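Local structure of 2L protein (Yaba-like disease virus, 3IT8) at residues D[58-63]-D[156-161]; D[70-75]-D[143-148]; D[101-106]-D[211-216]; D[129-134]-D[240-245]; D[224-229]-D[278-283]. The protein adopts an MHC class I-like fold and, as other poxvirus 2L proteins do, probably binds host tumour necrosis factor. All blocks are in the same frame, centred on the assembly; numbering follows the deposited sequence.

The five contacts follow the chain from an MHC-like platform into an Ig-like domain. Contacts 1 and 2 both use helix 61-82, their centres about 17 Å apart, and tie it to the second platform helix and to the loop that leads into that helix. Contacts 3 and 4, about 19 Å apart between centres, join platform to Ig-like domain at two separate places. Contact 5 lies within the Ig-like domain, about 15 Å from contact 3 between centres; neighbouring strands link the two through Lys215 O and Val282 N, 2.8 Å apart. Contact 1 meets contact 3 at Glu159 O and Ser106 OG, 2.7 Å apart, a probable hydrogen bond.

Contact 1: D[58-63]-D[156-161]; sequences HTPGND and GGFEYM
Phe158 brings CE1 of its ring to 4.1 Å from CD of Pro60. The pair belongs to the helical walls of an MHC class I-like platform: Phe158 lies on helix 148-174, and Pro60 sits where the chain enters helix 61-82. In classical class I molecules such walls stand apart around a peptide. Here the lead-in to helix 61-82 touches a side chain of helix 148-174, and the CA atoms of Pro60 and Phe158 are 8.3 Å apart. With CG of Phe158 turned opposite its own amide N (chi1 -169°), the ring extends from the helix toward this lead-in, and the two side chains cross at nearly a right angle. Pro60 CD approaches the ring obliquely, so the contact is a modest apolar touch and not a stack. The true stacking partner of Phe158 is Tyr5 of strand 2-10, which also packs on Pro60 and Thr59, so Tyr5 lies against both partners from the floor. The neighbouring Thr59 hydroxyl hydrogen-bonds to Ser56 and to Tyr170, a polar tie from this lead-in to helix 148-174. His58 directs ND1 to another protein chain, where an aromatic side chain forms a hydrogen bond with it. Its backbone serves the contact itself: the carbonyl O of His58 lies at the edge of the Phe158 ring, near the ring plane and 4.1 Å from CE1.

Contact 2: D[70-75]-D[143-148]; sequences YSLMKE and VKNTLW
A first torsion that sets CG opposite the amide N sends Leu72 (chi1 -179°) out of its helix and Asn145 (chi1 -169°) out of its loop, and the two side chains slide past each other in opposite directions. Leu72 CD1 comes to 3.8 Å from Asn145 ND2, and the same methyl lies 4.3 Å from CD1 of Leu147. One leucine methyl thus touches both an amide and an apolar side chain. One helical turn later, Glu75 has a similar first torsion and an extended chain, and Glu75 and Asn145 reach toward each other from opposite directions. Glu75 OE2 stands 3.2 Å from Asn145 ND2, with the carboxylate and amide planes only 11° apart, although the glutamate is poorly ordered and its exact placement is uncertain. The other end of the amide is held in an Asx turn: OD1 accepts the backbone N-H of Leu147, with the donor in the carbonyl plane. ND2 makes a weak hydrogen bond to Gly139 O. The same residues form a type I beta turn, closed by Trp148 N and Asn145 O at 3.1 Å, and Leu147 stands at the N-cap position of helix 148-174. In the platform as a whole, the contact packs the middle of helix 61-82 against the loop leading into helix 148-174. Met73 on helix 61-82 turns instead to the sheet, packing on strands 2-10 and 90-100.

Contact 3: D[101-106]-D[211-216]; sequences GLLFGS and DVITKW
Leu103 and Ile213 make the direct touch, a branched end meeting a branched side. CD1 of Leu103 reaches 3.5 Å from Ile213 CG2 and is 3.8 Å from both Ile213 CB and Ile213 CD1, so a single methyl rests in the angle of the isoleucine. Leu103 carries its CG opposite the carbonyl carbon and beside the amide N (chi1 -52°), an arrangement that lets both of its methyls face the other segment. The second of them, CD2, lies 4.2 Å from Lys215 NZ. That ammonium group has its main partner in Glu236, with which it forms a salt bridge, while the end of the lysine chain meets the leucine.

Beneath this first shell is Phe284 on strand 279-284, which packs against both Leu103 and Lys215. Strand 213-218 is itself fixed by backbone hydrogen bonds, Ile213 with Phe284 and Lys215 with Val282, so the apolar surface offered to Leu103 is set by the sheet. At the near end, Asp211 OD2 accepts from Thr100 OG1 and from the amino group of Ile1, two bonds that tie Asp211, just ahead of strand 213-218, to the platform close to segment 101-106. Leu102 adds a backbone link to Glu289, and Leu102 and Phe104 also pack on basic side chains of another protein chain. A connection between adjacent strands 90-100 and 103-112 thus meets strand 213-218, a junction between the two domains, platform then Ig-like, whose succession recalls an MHC class I heavy chain.

Contact 4: D[129-134]-D[240-245]; sequences KMTHKG and KSNYEP
A loop-to-loop bridge between the MHC-like platform and the Ig-like domain brings Asn242 against the backbone of Met130 and the hydroxyl of Thr131. The backbones come close, with the CA atoms of Met130 and Asn242 5.8 Å apart. CB of Asn242 is 3.5 Å from Met130 O, and CG of Asn242 lies 4.0 Å from Thr131 OG1. A first torsion of -71° sets CG beside the amide N of Asn242 and aims the group across the gap.

Both loops are braced from within. On the Ig-like side, Ser241 OG accepts the amide of Tyr243 in an ST turn, with OG and Tyr243 N 3.2 Å apart, and that hydroxyl oxygen also lies in plane at the edge of the Tyr243 ring. On the platform side, Gly134 N bonds to Thr131 O at 3.2 Å. Strand 115-121 serves both partners: Met130 bonds through its backbone to Leu117, Pro116 underlies Met130, Asn242 and Tyr243, and Arg119 NH2 grips Asn242 O. Tyr243 OH reaches Glu111. The result is a small loop-to-loop interdomain contact, a second seam between platform and Ig-like domain in a class I-like chain.

Contact 5: D[224-229]-D[278-283]; sequences GEYKYV and QPVCVV
Loop 224-229 carries Tyr226 and Tyr228 past Val280 and Val282 of strand 279-284, with CA separations of 9.1 Å for Tyr226 and Val280 and 7.6 Å for Tyr228 and Val282, and Tyr226 lies at the centre of an inverse gamma turn. The bond closing that turn, Lys227 N to Glu225 O, is weak. Such spacing leaves the union to side chains.

The closer pair is Tyr228 with Val282: CD1 of the ring is 3.9 Å from Val282 CG1, and the ring CG is 4.2 Å from the same methyl. With its CG opposite the amide N (chi1 -175°), Tyr228 carries its ring toward the strand, where the two side chains cross at about a right angle and the methyl approaches the ring obliquely. Tyr226 makes a lighter contact, its CD2 4.4 Å from Val280 CG2, again at an oblique approach. Aromatic neighbours hold Tyr228 in place, Tyr234 stacked on it and Phe284 meeting it edge-to-face. On the loop's outer side Lys227 NZ makes a salt bridge, with a weak hydrogen bond, to Glu225 OE1 at 3.3 Å, while Glu225 OE2 forms a salt bridge with a basic side chain of another protein chain.

Strand 279-284 lies between strands 213-218 and 291-293, and its other face carries Cys281, bonded to Cys202 of strand 198-207. That disulfide linking the two sheets, with Trp216 packed beside it, is the hallmark of an Ig domain's core; the tyrosines lie on the outer face of the same strand, outside the two-sheet sandwich typical of the Ig-like fold.

Contact 1: D[58-63]-D[156-161]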
# COMPACT_ATOMS: atom_id res chain seq x y z
N HIS D 58 28.25 11.57 6.69
CA HIS D 58 28.12 10.59 7.75
C HIS D 58 29.40 10.17 8.42
O HIS D 58 29.40 9.24 9.23
CB HIS D 58 27.34 9.40 7.21
CG HIS D 58 25.94 9.74 6.81
ND1 HIS D 58 24.97 10.08 7.73
CD2 HIS D 58 25.37 9.88 5.59
CE1 HIS D 58 23.86 10.41 7.09
NE2 HIS D 58 24.07 10.29 5.79
N THR D 59 30.49 10.84 8.09
CA THR D 59 31.76 10.56 8.74
C THR D 59 31.66 11.49 9.94
O THR D 59 31.39 12.67 9.78
CB THR D 59 32.95 10.97 7.88
OG1 THR D 59 32.96 10.19 6.68
CG2 THR D 59 34.25 10.72 8.63
N PRO D 60 31.83 10.97 11.17
CA PRO D 60 31.76 11.75 12.41
C PRO D 60 32.53 13.08 12.40
O PRO D 60 33.65 13.16 11.88
CB PRO D 60 32.31 10.79 13.46
CG PRO D 60 31.95 9.44 12.91
CD PRO D 60 32.25 9.58 11.45
N GLY D 61 31.92 14.11 12.98
CA GLY D 61 32.55 15.42 13.04
C GLY D 61 33.51 15.54 14.21
O GLY D 61 33.68 14.58 14.96
N ASN D 62 34.13 16.70 14.37
CA ASN D 62 35.09 16.92 15.46
C ASN D 62 36.22 15.92 15.31
O ASN D 62 36.61 15.27 16.28
CB ASN D 62 34.45 16.68 16.82
CG ASN D 62 33.12 17.34 16.96
OD1 ASN D 62 32.62 17.96 16.02
ND2 ASN D 62 32.51 17.21 18.13
N ASP D 63 36.75 15.80 14.10
CA ASP D 63 37.81 14.86 13.83
C ASP D 63 37.43 13.54 14.47
O ASP D 63 38.11 13.07 15.38
CB ASP D 63 39.13 15.37 14.41
CG ASP D 63 39.52 16.71 13.84
OD1 ASP D 63 39.61 16.82 12.60
OD2 ASP D 63 39.73 17.65 14.63
N GLY D 156 26.95 3.62 19.21
CA GLY D 156 25.74 2.95 18.81
C GLY D 156 25.18 3.48 17.50
O GLY D 156 24.81 2.70 16.62
N GLY D 157 25.12 4.80 17.37
CA GLY D 157 24.59 5.38 16.16
C GLY D 157 25.34 4.98 14.90
O GLY D 157 24.73 4.59 13.89
N PHE D 158 26.67 5.08 14.96
CA PHE D 158 27.53 4.76 13.84
C PHE D 158 27.30 3.31 13.44
O PHE D 158 27.17 2.99 12.24
CB PHE D 158 28.98 4.95 14.25
CG PHE D 158 29.94 4.90 13.09
CD1 PHE D 158 29.86 5.82 12.06
CD2 PHE D 158 30.95 3.94 13.06
CE1 PHE D 158 30.77 5.79 11.00
CE2 PHE D 158 31.86 3.90 12.01
CZ PHE D 158 31.77 4.83 10.98
N GLU D 159 27.24 2.44 14.44
CA GLU D 159 27.06 1.02 14.21
C GLU D 159 25.65 0.71 13.72
O GLU D 159 25.45 -0.19 12.92
CB GLU D 159 27.35 0.23 15.48
CG GLU D 159 27.71 -1.21 15.21
CD GLU D 159 27.85 -2.03 16.47
OE1 GLU D 159 28.40 -1.51 17.47
OE2 GLU D 159 27.42 -3.19 16.47
N TYR D 160 24.68 1.47 14.20
CA TYR D 160 23.31 1.22 13.80
C TYR D 160 23.02 1.58 12.35
O TYR D 160 22.23 0.91 11.68
CB TYR D 160 22.35 1.99 14.68
CG TYR D 160 20.91 1.69 14.35
CD1 TYR D 160 20.32 0.48 14.72
CD2 TYR D 160 20.12 2.61 13.65
CE1 TYR D 160 19.00 0.18 14.40
CE2 TYR D 160 18.80 2.32 13.31
CZ TYR D 160 18.24 1.10 13.69
OH TYR D 160 16.95 0.78 13.33
N MET D 161 23.63 2.64 11.84
CA MET D 161 23.34 3.04 10.47
C MET D 161 24.37 4.00 9.88
O MET D 161 24.66 3.95 8.69
CB MET D 161 21.96 3.67 10.41
CG MET D 161 21.54 4.05 9.02
SD MET D 161 19.93 4.86 9.00
CE MET D 161 18.95 3.64 9.75

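Contact 2: D[70-75]-D[143-148]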
# COMPACT_ATOMS: atom_id res chain seq x y z
N TYR D 70 39.38 9.73 23.04
CA TYR D 70 40.68 9.66 23.69
C TYR D 70 40.52 9.78 25.19
O TYR D 70 40.99 8.95 25.97
CB TYR D 70 41.59 10.78 23.20
CG TYR D 70 42.85 10.86 24.02
CD1 TYR D 70 43.89 9.96 23.81
CD2 TYR D 70 42.96 11.78 25.06
CE1 TYR D 70 45.02 9.96 24.62
CE2 TYR D 70 44.07 11.80 25.88
CZ TYR D 70 45.10 10.88 25.65
OH TYR D 70 46.22 10.86 26.46
N SER D 71 39.84 10.84 25.60
CA SER D 71 39.62 11.10 27.01
C SER D 71 38.86 9.98 27.73
O SER D 71 39.30 9.50 28.77
CB SER D 71 38.88 12.42 27.16
OG SER D 71 38.52 12.60 28.51
N LEU D 72 37.73 9.56 27.17
CA LEU D 72 36.93 8.53 27.78
C LEU D 72 37.64 7.19 27.79
O LEU D 72 37.44 6.39 28.68
CB LEU D 72 35.58 8.41 27.07
CG LEU D 72 34.65 7.36 27.66
CD1 LEU D 72 34.46 7.57 29.16
CD2 LEU D 72 33.34 7.42 26.93
N MET D 73 38.47 6.94 26.79
CA MET D 73 39.20 5.68 26.73
C MET D 73 40.35 5.71 27.71
O MET D 73 40.71 4.72 28.32
CB MET D 73 39.73 5.43 25.33
CG MET D 73 38.63 5.17 24.35
SD MET D 73 39.24 4.68 22.76
CE MET D 73 40.04 3.14 23.22
N LYS D 74 40.95 6.89 27.87
CA LYS D 74 42.03 7.04 28.81
C LYS D 74 41.43 6.72 30.20
O LYS D 74 42.02 5.99 30.98
CB LYS D 74 42.53 8.48 28.78
CG LYS D 74 43.68 8.75 29.71
CD LYS D 74 43.99 10.21 29.77
CE LYS D 74 44.95 10.53 30.90
NZ LYS D 74 45.25 12.00 30.96
N GLU D 75 40.25 7.27 30.49
CA GLU D 75 39.59 7.03 31.77
C GLU D 75 39.36 5.53 31.95
O GLU D 75 39.66 4.97 33.00
CB GLU D 75 38.24 7.75 31.83
CG GLU D 75 37.55 7.64 33.18
CD GLU D 75 36.09 8.05 33.13
OE1 GLU D 75 35.79 9.16 32.64
OE2 GLU D 75 35.24 7.26 33.59
N VAL D 143 26.68 1.51 31.96
CA VAL D 143 25.63 2.50 31.83
C VAL D 143 25.78 3.48 32.99
O VAL D 143 25.28 4.61 32.93
CB VAL D 143 24.26 1.83 31.89
CG1 VAL D 143 23.15 2.87 31.67
CG2 VAL D 143 24.19 0.73 30.84
N LYS D 144 26.49 3.05 34.03
CA LYS D 144 26.73 3.87 35.22
C LYS D 144 27.45 5.16 34.87
O LYS D 144 27.23 6.20 35.50
CB LYS D 144 27.57 3.09 36.23
CG LYS D 144 26.94 1.79 36.72
CD LYS D 144 25.76 2.03 37.66
CE LYS D 144 26.22 2.61 38.99
NZ LYS D 144 25.08 2.86 39.92
N ASN D 145 28.31 5.10 33.86
CA ASN D 145 29.10 6.26 33.43
C ASN D 145 28.27 7.46 32.99
O ASN D 145 27.30 7.35 32.25
CB ASN D 145 30.06 5.87 32.31
CG ASN D 145 31.09 6.95 32.02
OD1 ASN D 145 30.75 8.07 31.63
ND2 ASN D 145 32.36 6.63 32.23
N THR D 146 28.69 8.63 33.45
CA THR D 146 28.01 9.87 33.13
C THR D 146 27.96 10.18 31.64
O THR D 146 27.07 10.88 31.17
CB THR D 146 28.67 11.02 33.89
OG1 THR D 146 28.35 12.26 33.25
CG2 THR D 146 30.17 10.84 33.95
N LEU D 147 28.91 9.64 30.88
CA LEU D 147 28.95 9.90 29.44
C LEU D 147 28.33 8.80 28.58
O LEU D 147 28.40 8.86 27.35
CB LEU D 147 30.40 10.12 28.98
CG LEU D 147 31.05 11.38 29.54
CD1 LEU D 147 32.50 11.43 29.12
CD2 LEU D 147 30.30 12.61 29.03
N TRP D 148 27.73 7.82 29.23
CA TRP D 148 27.10 6.70 28.53
C TRP D 148 26.21 7.17 27.37
O TRP D 148 26.24 6.58 26.28
CB TRP D 148 26.27 5.86 29.50
CG TRP D 148 25.64 4.68 28.86
CD1 TRP D 148 24.30 4.40 28.77
CD2 TRP D 148 26.32 3.61 28.21
NE1 TRP D 148 24.11 3.22 28.10
CE2 TRP D 148 25.33 2.71 27.74
CE3 TRP D 148 27.67 3.31 27.97
CZ2 TRP D 148 25.65 1.54 27.05
CZ3 TRP D 148 27.99 2.15 27.29
CH2 TRP D 148 26.98 1.27 26.84

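Contact 3: D[101-106]-D[211-216]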
# COMPACT_ATOMS: atom_id res chain seq x y z
N GLY D 101 30.58 -8.83 -0.95
CA GLY D 101 29.70 -9.59 -1.80
C GLY D 101 28.26 -9.38 -1.34
O GLY D 101 27.83 -8.23 -1.15
N LEU D 102 27.52 -10.46 -1.15
CA LEU D 102 26.15 -10.37 -0.69
C LEU D 102 26.06 -10.05 0.79
O LEU D 102 25.09 -9.42 1.23
CB LEU D 102 25.40 -11.68 -0.93
CG LEU D 102 25.07 -12.09 -2.35
CD1 LEU D 102 24.18 -13.33 -2.28
CD2 LEU D 102 24.36 -10.95 -3.09
N LEU D 103 27.06 -10.48 1.56
CA LEU D 103 27.06 -10.24 2.99
C LEU D 103 27.30 -8.77 3.34
O LEU D 103 27.96 -8.04 2.60
CB LEU D 103 28.14 -11.09 3.67
CG LEU D 103 28.12 -12.58 3.33
CD1 LEU D 103 29.19 -13.29 4.16
CD2 LEU D 103 26.75 -13.16 3.62
N PHE D 104 26.73 -8.34 4.46
CA PHE D 104 26.91 -6.97 4.91
C PHE D 104 26.57 -6.86 6.39
O PHE D 104 25.69 -7.56 6.87
CB PHE D 104 26.03 -6.03 4.08
CG PHE D 104 24.55 -6.25 4.27
CD1 PHE D 104 23.83 -5.48 5.17
CD2 PHE D 104 23.87 -7.22 3.53
CE1 PHE D 104 22.46 -5.67 5.33
CE2 PHE D 104 22.49 -7.41 3.70
CZ PHE D 104 21.80 -6.64 4.60
N GLY D 105 27.30 -6.00 7.10
CA GLY D 105 27.05 -5.83 8.52
C GLY D 105 27.91 -4.74 9.12
O GLY D 105 28.69 -4.10 8.41
N SER D 106 27.77 -4.51 10.43
CA SER D 106 28.56 -3.50 11.11
C SER D 106 29.01 -4.03 12.46
O SER D 106 28.45 -5.01 12.96
CB SER D 106 27.74 -2.22 11.30
OG SER D 106 26.69 -2.43 12.22
N ASP D 211 38.66 -7.85 1.67
CA ASP D 211 37.63 -8.49 2.48
C ASP D 211 37.04 -9.68 1.74
O ASP D 211 36.55 -9.57 0.61
CB ASP D 211 36.52 -7.49 2.85
CG ASP D 211 36.01 -6.67 1.65
OD1 ASP D 211 36.83 -5.98 1.00
OD2 ASP D 211 34.79 -6.70 1.38
N VAL D 212 37.10 -10.84 2.39
CA VAL D 212 36.57 -12.06 1.81
C VAL D 212 35.99 -12.86 2.94
O VAL D 212 36.54 -12.88 4.04
CB VAL D 212 37.65 -12.91 1.12
CG1 VAL D 212 37.18 -14.34 0.97
CG2 VAL D 212 37.92 -12.36 -0.26
N ILE D 213 34.86 -13.49 2.68
CA ILE D 213 34.24 -14.32 3.68
C ILE D 213 33.89 -15.63 3.04
O ILE D 213 33.51 -15.69 1.87
CB ILE D 213 33.00 -13.66 4.29
CG1 ILE D 213 33.42 -12.44 5.10
CG2 ILE D 213 32.29 -14.65 5.20
CD1 ILE D 213 32.29 -11.69 5.75
N THR D 214 34.01 -16.68 3.83
CA THR D 214 33.78 -18.01 3.36
C THR D 214 32.78 -18.75 4.23
O THR D 214 32.82 -18.66 5.47
CB THR D 214 35.13 -18.75 3.34
OG1 THR D 214 35.21 -19.54 2.16
CG2 THR D 214 35.28 -19.65 4.54
N LYS D 215 31.87 -19.48 3.58
CA LYS D 215 30.86 -20.28 4.27
C LYS D 215 30.90 -21.72 3.81
O LYS D 215 30.91 -22.00 2.61
CB LYS D 215 29.44 -19.73 4.03
CG LYS D 215 29.14 -18.44 4.74
CD LYS D 215 27.68 -18.08 4.67
CE LYS D 215 27.41 -16.88 5.57
NZ LYS D 215 25.95 -16.66 5.82
N TRP D 216 30.95 -22.64 4.76
CA TRP D 216 30.94 -24.06 4.46
C TRP D 216 29.54 -24.62 4.69
O TRP D 216 29.04 -24.60 5.82
CB TRP D 216 31.96 -24.82 5.32
CG TRP D 216 33.36 -24.49 4.96
CD1 TRP D 216 34.12 -23.50 5.49
CD2 TRP D 216 34.15 -25.12 3.94
NE1 TRP D 216 35.35 -23.46 4.86
CE2 TRP D 216 35.39 -24.45 3.91
CE3 TRP D 216 33.93 -26.18 3.06
CZ2 TRP D 216 36.42 -24.80 3.02
CZ3 TRP D 216 34.96 -26.53 2.17
CH2 TRP D 216 36.18 -25.84 2.16

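Contact 4: D[129-134]-D[240-245]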
# COMPACT_ATOMS: atom_id res chain seq x y z
N LYS D 129 29.96 -9.36 26.89
CA LYS D 129 31.23 -10.08 26.95
C LYS D 129 31.55 -10.77 25.62
O LYS D 129 30.65 -11.27 24.94
CB LYS D 129 31.17 -11.12 28.07
CG LYS D 129 29.82 -11.80 28.18
CD LYS D 129 29.93 -13.31 28.31
CE LYS D 129 30.58 -13.74 29.61
NZ LYS D 129 30.64 -15.24 29.75
N MET D 130 32.82 -10.77 25.24
CA MET D 130 33.25 -11.42 24.01
C MET D 130 33.99 -12.69 24.39
O MET D 130 34.29 -13.51 23.53
CB MET D 130 34.19 -10.53 23.20
CG MET D 130 33.52 -9.34 22.54
SD MET D 130 34.55 -8.62 21.26
CE MET D 130 35.46 -7.45 22.19
N THR D 131 34.27 -12.83 25.68
CA THR D 131 34.99 -13.98 26.21
C THR D 131 34.27 -14.46 27.46
O THR D 131 33.52 -13.69 28.06
CB THR D 131 36.42 -13.58 26.59
OG1 THR D 131 37.13 -13.21 25.41
CG2 THR D 131 37.16 -14.73 27.25
N HIS D 132 34.49 -15.72 27.84
CA HIS D 132 33.90 -16.30 29.05
C HIS D 132 34.34 -15.45 30.25
O HIS D 132 33.57 -15.22 31.19
CB HIS D 132 34.39 -17.74 29.24
CG HIS D 132 35.89 -17.87 29.30
ND1 HIS D 132 36.71 -17.55 28.24
CD2 HIS D 132 36.71 -18.27 30.30
CE1 HIS D 132 37.97 -17.74 28.58
NE2 HIS D 132 38.00 -18.18 29.83
N LYS D 133 35.58 -14.97 30.18
CA LYS D 133 36.22 -14.15 31.21
C LYS D 133 35.38 -12.97 31.69
O LYS D 133 35.48 -12.57 32.85
CB LYS D 133 37.56 -13.62 30.68
CG LYS D 133 38.73 -13.83 31.63
CD LYS D 133 39.05 -15.31 31.80
CE LYS D 133 40.25 -15.52 32.73
NZ LYS D 133 40.59 -16.96 32.87
N GLY D 134 34.56 -12.41 30.81
CA GLY D 134 33.74 -11.27 31.18
C GLY D 134 34.53 -9.98 31.01
O GLY D 134 35.68 -10.02 30.56
N LYS D 240 34.87 -21.48 15.08
CA LYS D 240 34.96 -21.16 16.51
C LYS D 240 35.96 -20.03 16.75
O LYS D 240 37.15 -20.19 16.51
CB LYS D 240 35.38 -22.40 17.31
CG LYS D 240 35.48 -22.15 18.80
CD LYS D 240 36.14 -23.30 19.53
CE LYS D 240 36.38 -22.95 20.99
NZ LYS D 240 37.18 -23.99 21.71
N SER D 241 35.45 -18.90 17.24
CA SER D 241 36.30 -17.74 17.51
C SER D 241 35.55 -16.77 18.41
O SER D 241 34.33 -16.80 18.45
CB SER D 241 36.68 -17.04 16.20
OG SER D 241 37.44 -15.87 16.44
N ASN D 242 36.28 -15.93 19.14
CA ASN D 242 35.63 -14.95 20.00
C ASN D 242 35.07 -13.83 19.15
O ASN D 242 34.22 -13.05 19.59
CB ASN D 242 36.62 -14.38 21.00
CG ASN D 242 37.01 -15.37 22.05
OD1 ASN D 242 36.14 -16.01 22.65
ND2 ASN D 242 38.31 -15.51 22.29
N TYR D 243 35.56 -13.74 17.92
CA TYR D 243 35.11 -12.74 16.99
C TYR D 243 34.08 -13.35 16.05
O TYR D 243 34.08 -14.57 15.84
CB TYR D 243 36.30 -12.22 16.16
CG TYR D 243 37.35 -11.50 16.96
CD1 TYR D 243 38.46 -12.17 17.45
CD2 TYR D 243 37.22 -10.14 17.25
CE1 TYR D 243 39.43 -11.50 18.21
CE2 TYR D 243 38.17 -9.46 18.01
CZ TYR D 243 39.28 -10.16 18.49
OH TYR D 243 40.21 -9.51 19.25
N GLU D 244 33.21 -12.52 15.49
CA GLU D 244 32.20 -12.97 14.54
C GLU D 244 32.71 -12.57 13.16
O GLU D 244 33.28 -11.50 13.01
CB GLU D 244 30.87 -12.26 14.79
CG GLU D 244 30.42 -12.26 16.23
CD GLU D 244 29.25 -11.33 16.46
OE1 GLU D 244 29.34 -10.14 16.09
OE2 GLU D 244 28.23 -11.79 17.03
N PRO D 245 32.54 -13.43 12.14
CA PRO D 245 33.03 -13.05 10.81
C PRO D 245 32.49 -11.67 10.42
O PRO D 245 31.30 -11.39 10.60
CB PRO D 245 32.51 -14.17 9.91
CG PRO D 245 31.34 -14.72 10.67
CD PRO D 245 31.83 -14.72 12.08

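Contact 5: D[224-229]-D[278-283]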
# COMPACT_ATOMS: atom_id res chain seq x y z
N GLY D 224 20.81 -30.16 -5.60
CA GLY D 224 21.20 -30.31 -6.99
C GLY D 224 21.72 -29.10 -7.74
O GLY D 224 22.55 -29.25 -8.64
N GLU D 225 21.24 -27.90 -7.41
CA GLU D 225 21.71 -26.69 -8.09
C GLU D 225 22.71 -25.97 -7.19
O GLU D 225 22.36 -25.53 -6.09
CB GLU D 225 20.53 -25.76 -8.39
CG GLU D 225 20.89 -24.62 -9.32
CD GLU D 225 19.70 -23.74 -9.64
OE1 GLU D 225 19.84 -22.85 -10.51
OE2 GLU D 225 18.62 -23.93 -9.02
N TYR D 226 23.95 -25.85 -7.66
CA TYR D 226 24.99 -25.19 -6.89
C TYR D 226 25.12 -23.67 -7.07
O TYR D 226 26.11 -23.17 -7.60
CB TYR D 226 26.34 -25.86 -7.15
CG TYR D 226 26.40 -27.24 -6.57
CD1 TYR D 226 26.03 -28.36 -7.33
CD2 TYR D 226 26.74 -27.44 -5.24
CE1 TYR D 226 26.00 -29.63 -6.76
CE2 TYR D 226 26.72 -28.70 -4.66
CZ TYR D 226 26.34 -29.80 -5.43
OH TYR D 226 26.28 -31.04 -4.84
N LYS D 227 24.09 -22.96 -6.62
CA LYS D 227 24.01 -21.51 -6.65
C LYS D 227 23.52 -21.10 -5.27
O LYS D 227 22.64 -21.75 -4.70
CB LYS D 227 23.02 -21.02 -7.72
CG LYS D 227 23.46 -21.28 -9.15
CD LYS D 227 22.40 -20.79 -10.13
CE LYS D 227 22.71 -21.21 -11.57
NZ LYS D 227 21.58 -20.87 -12.49
N TYR D 228 24.12 -20.06 -4.71
CA TYR D 228 23.71 -19.57 -3.40
C TYR D 228 22.57 -18.56 -3.65
O TYR D 228 22.81 -17.50 -4.21
CB TYR D 228 24.89 -18.89 -2.72
CG TYR D 228 24.61 -18.45 -1.32
CD1 TYR D 228 24.78 -19.33 -0.25
CD2 TYR D 228 24.18 -17.15 -1.04
CE1 TYR D 228 24.52 -18.92 1.07
CE2 TYR D 228 23.92 -16.73 0.26
CZ TYR D 228 24.09 -17.62 1.32
OH TYR D 228 23.87 -17.20 2.61
N VAL D 229 21.35 -18.90 -3.24
CA VAL D 229 20.21 -18.00 -3.44
C VAL D 229 20.16 -16.95 -2.33
O VAL D 229 20.05 -17.29 -1.15
CB VAL D 229 18.90 -18.80 -3.47
CG1 VAL D 229 17.74 -17.87 -3.76
CG2 VAL D 229 18.98 -19.89 -4.51
N GLN D 278 29.20 -33.62 3.16
CA GLN D 278 30.49 -33.06 2.75
C GLN D 278 30.24 -31.62 2.33
O GLN D 278 29.60 -31.36 1.31
CB GLN D 278 31.09 -33.83 1.58
CG GLN D 278 32.44 -33.28 1.18
CD GLN D 278 33.02 -33.96 -0.03
OE1 GLN D 278 32.52 -33.81 -1.15
NE2 GLN D 278 34.09 -34.72 0.17
N PRO D 279 30.77 -30.67 3.11
CA PRO D 279 30.57 -29.26 2.78
C PRO D 279 31.11 -28.86 1.42
O PRO D 279 31.98 -29.52 0.85
CB PRO D 279 31.28 -28.55 3.92
CG PRO D 279 32.44 -29.44 4.17
CD PRO D 279 31.78 -30.81 4.17
N VAL D 280 30.54 -27.78 0.92
CA VAL D 280 30.93 -27.17 -0.33
C VAL D 280 31.37 -25.77 0.11
O VAL D 280 30.86 -25.23 1.10
CB VAL D 280 29.73 -27.11 -1.28
CG1 VAL D 280 28.62 -26.27 -0.68
CG2 VAL D 280 30.17 -26.54 -2.58
N CYS D 281 32.32 -25.17 -0.60
CA CYS D 281 32.79 -23.86 -0.20
C CYS D 281 32.06 -22.72 -0.91
O CYS D 281 32.04 -22.67 -2.15
CB CYS D 281 34.30 -23.75 -0.46
SG CYS D 281 35.06 -22.22 0.15
N VAL D 282 31.46 -21.82 -0.14
CA VAL D 282 30.77 -20.66 -0.71
C VAL D 282 31.63 -19.44 -0.41
O VAL D 282 31.86 -19.11 0.75
CB VAL D 282 29.38 -20.43 -0.11
CG1 VAL D 282 28.66 -19.37 -0.90
CG2 VAL D 282 28.58 -21.73 -0.12
N VAL D 283 32.10 -18.78 -1.46
CA VAL D 283 32.96 -17.60 -1.35
C VAL D 283 32.26 -16.28 -1.59
O VAL D 283 31.69 -16.07 -2.66
CB VAL D 283 34.13 -17.71 -2.34
CG1 VAL D 283 34.88 -16.41 -2.42
CG2 VAL D 283 35.04 -18.85 -1.91